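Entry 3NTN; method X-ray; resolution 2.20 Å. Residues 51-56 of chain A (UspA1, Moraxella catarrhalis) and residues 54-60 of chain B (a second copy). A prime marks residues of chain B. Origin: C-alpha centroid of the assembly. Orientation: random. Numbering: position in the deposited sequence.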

# COMPACT_ATOMS: atom_id res chain seq x y z
N GLY A 51 -9.37 -21.09 -15.59
CA GLY A 51 -10.11 -19.89 -16.01
C GLY A 51 -9.84 -19.40 -17.41
O GLY A 51 -8.70 -19.58 -17.94
N LYS A 52 -10.84 -18.76 -18.04
CA LYS A 52 -10.53 -18.06 -19.29
C LYS A 52 -9.40 -17.01 -19.10
O LYS A 52 -9.44 -16.22 -18.16
CB LYS A 52 -11.76 -17.44 -19.97
CG LYS A 52 -13.00 -18.32 -19.91
CD LYS A 52 -13.99 -17.98 -21.01
CE LYS A 52 -15.45 -18.34 -20.65
NZ LYS A 52 -15.61 -19.26 -19.46
N GLY A 53 -8.40 -17.05 -19.98
CA GLY A 53 -7.30 -16.08 -19.98
C GLY A 53 -6.44 -16.06 -18.74
O GLY A 53 -5.76 -15.05 -18.43
N SER A 54 -6.46 -17.17 -18.02
CA SER A 54 -5.76 -17.27 -16.74
C SER A 54 -4.27 -17.56 -16.93
O SER A 54 -3.83 -17.92 -18.00
CB SER A 54 -6.40 -18.37 -15.89
OG SER A 54 -6.32 -19.66 -16.55
N PHE A 55 -3.48 -17.41 -15.88
CA PHE A 55 -2.05 -17.56 -16.00
C PHE A 55 -1.53 -18.06 -14.65
O PHE A 55 -1.87 -17.49 -13.60
CB PHE A 55 -1.36 -16.22 -16.35
CG PHE A 55 0.15 -16.30 -16.32
CD1 PHE A 55 0.87 -16.78 -17.42
CD2 PHE A 55 0.85 -15.94 -15.17
CE1 PHE A 55 2.28 -16.89 -17.38
CE2 PHE A 55 2.25 -16.03 -15.12
CZ PHE A 55 2.97 -16.53 -16.21
N ALA A 56 -0.76 -19.15 -14.68
CA ALA A 56 -0.11 -19.70 -13.45
C ALA A 56 1.31 -20.03 -13.77
O ALA A 56 1.61 -20.38 -14.90
CB ALA A 56 -0.81 -20.96 -12.98
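Chain B (54-60) SFAAGID

Chain A enters through a type II beta turn from Gly51 to Ser54, closed by Ser54 N to Gly51 O at 3.3 Å and reinforced by Ser54 OG, which donates to the same Gly51 O at 2.8 Å; a strand begins at Phe55. Chain B enters a strand at Phe55′ and turns a corner at Gly58′. Measured end to end, the touching parts run nearly antiparallel, 167° apart, and they come closest in backbone at Gly53 and Gly58′, whose CA atoms lie 4.7 Å apart.

No direct hydrogen bond joins the two stretches. Instead, a water lies 2.8 Å from Gly53 O, within hydrogen-bonding reach, and accepts a weak bond from Ile59′ N at 3.0 Å. Both glycines suit their places. Gly53 has positive phi, and a CB there would fall 2.6 Å from Ile59′ CD1; without one, Gly53 CA meets that methyl at 3.6 Å. Gly58′, at phi 116° and psi -141°, would jam a CB against the preceding carbonyl, and its bare CA approaches Gly53 O to 3.6 Å.

Beyond the glycines the contact is apolar. Phe55, chi1 t, sets CD1 3.6 Å from Ala57′ CB, a small methyl that lets the ring come close. Its CZ reaches Phe55′ CZ at 4.0 Å, lying at the edge of the Phe55′ ring. Lys52 is exposed; its CA-to-CB bond points sideways, and its long side chain takes little part in the contact.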

# COMPACT_ATOMS: atom_id res chain seq x y z
N SER B 54 10.13 -6.90 -22.50
CA SER B 54 8.79 -6.87 -22.02
C SER B 54 8.15 -8.26 -21.84
O SER B 54 8.66 -9.29 -22.27
CB SER B 54 7.91 -6.00 -22.95
OG SER B 54 7.82 -6.59 -24.24
N PHE B 55 7.03 -8.30 -21.16
CA PHE B 55 6.42 -9.54 -20.83
C PHE B 55 4.92 -9.32 -20.75
O PHE B 55 4.47 -8.41 -20.08
CB PHE B 55 6.96 -10.07 -19.50
CG PHE B 55 6.28 -11.33 -19.06
CD1 PHE B 55 6.68 -12.57 -19.54
CD2 PHE B 55 5.18 -11.27 -18.19
CE1 PHE B 55 5.99 -13.81 -19.13
CE2 PHE B 55 4.49 -12.45 -17.77
CZ PHE B 55 4.91 -13.73 -18.25
N ALA B 56 4.15 -10.13 -21.48
CA ALA B 56 2.68 -10.09 -21.40
C ALA B 56 2.18 -11.51 -21.29
O ALA B 56 2.80 -12.42 -21.81
CB ALA B 56 2.07 -9.41 -22.68
N ALA B 57 1.09 -11.72 -20.56
CA ALA B 57 0.33 -13.00 -20.65
C ALA B 57 -1.16 -12.72 -20.37
O ALA B 57 -1.47 -11.83 -19.60
CB ALA B 57 0.89 -13.99 -19.66
N GLY B 58 -2.06 -13.49 -20.96
CA GLY B 58 -3.47 -13.38 -20.68
C GLY B 58 -4.18 -12.94 -21.95
O GLY B 58 -3.82 -13.37 -23.05
N ILE B 59 -5.19 -12.06 -21.82
CA ILE B 59 -5.93 -11.68 -22.96
C ILE B 59 -5.80 -10.17 -23.21
O ILE B 59 -6.07 -9.33 -22.31
CB ILE B 59 -7.41 -12.06 -22.81
CG1 ILE B 59 -7.56 -13.57 -22.79
CG2 ILE B 59 -8.25 -11.44 -23.95
CD1 ILE B 59 -8.98 -14.01 -22.40
N ASP B 60 -5.38 -9.83 -24.43
CA ASP B 60 -5.47 -8.45 -24.92
C ASP B 60 -4.57 -7.42 -24.18
O ASP B 60 -4.95 -6.27 -23.98
CB ASP B 60 -6.97 -7.96 -24.99
CG ASP B 60 -7.17 -6.90 -26.07
OD1 ASP B 60 -6.22 -6.59 -26.82
OD2 ASP B 60 -8.26 -6.33 -26.16
O HOH W 1 -6.83 -12.58 -19.32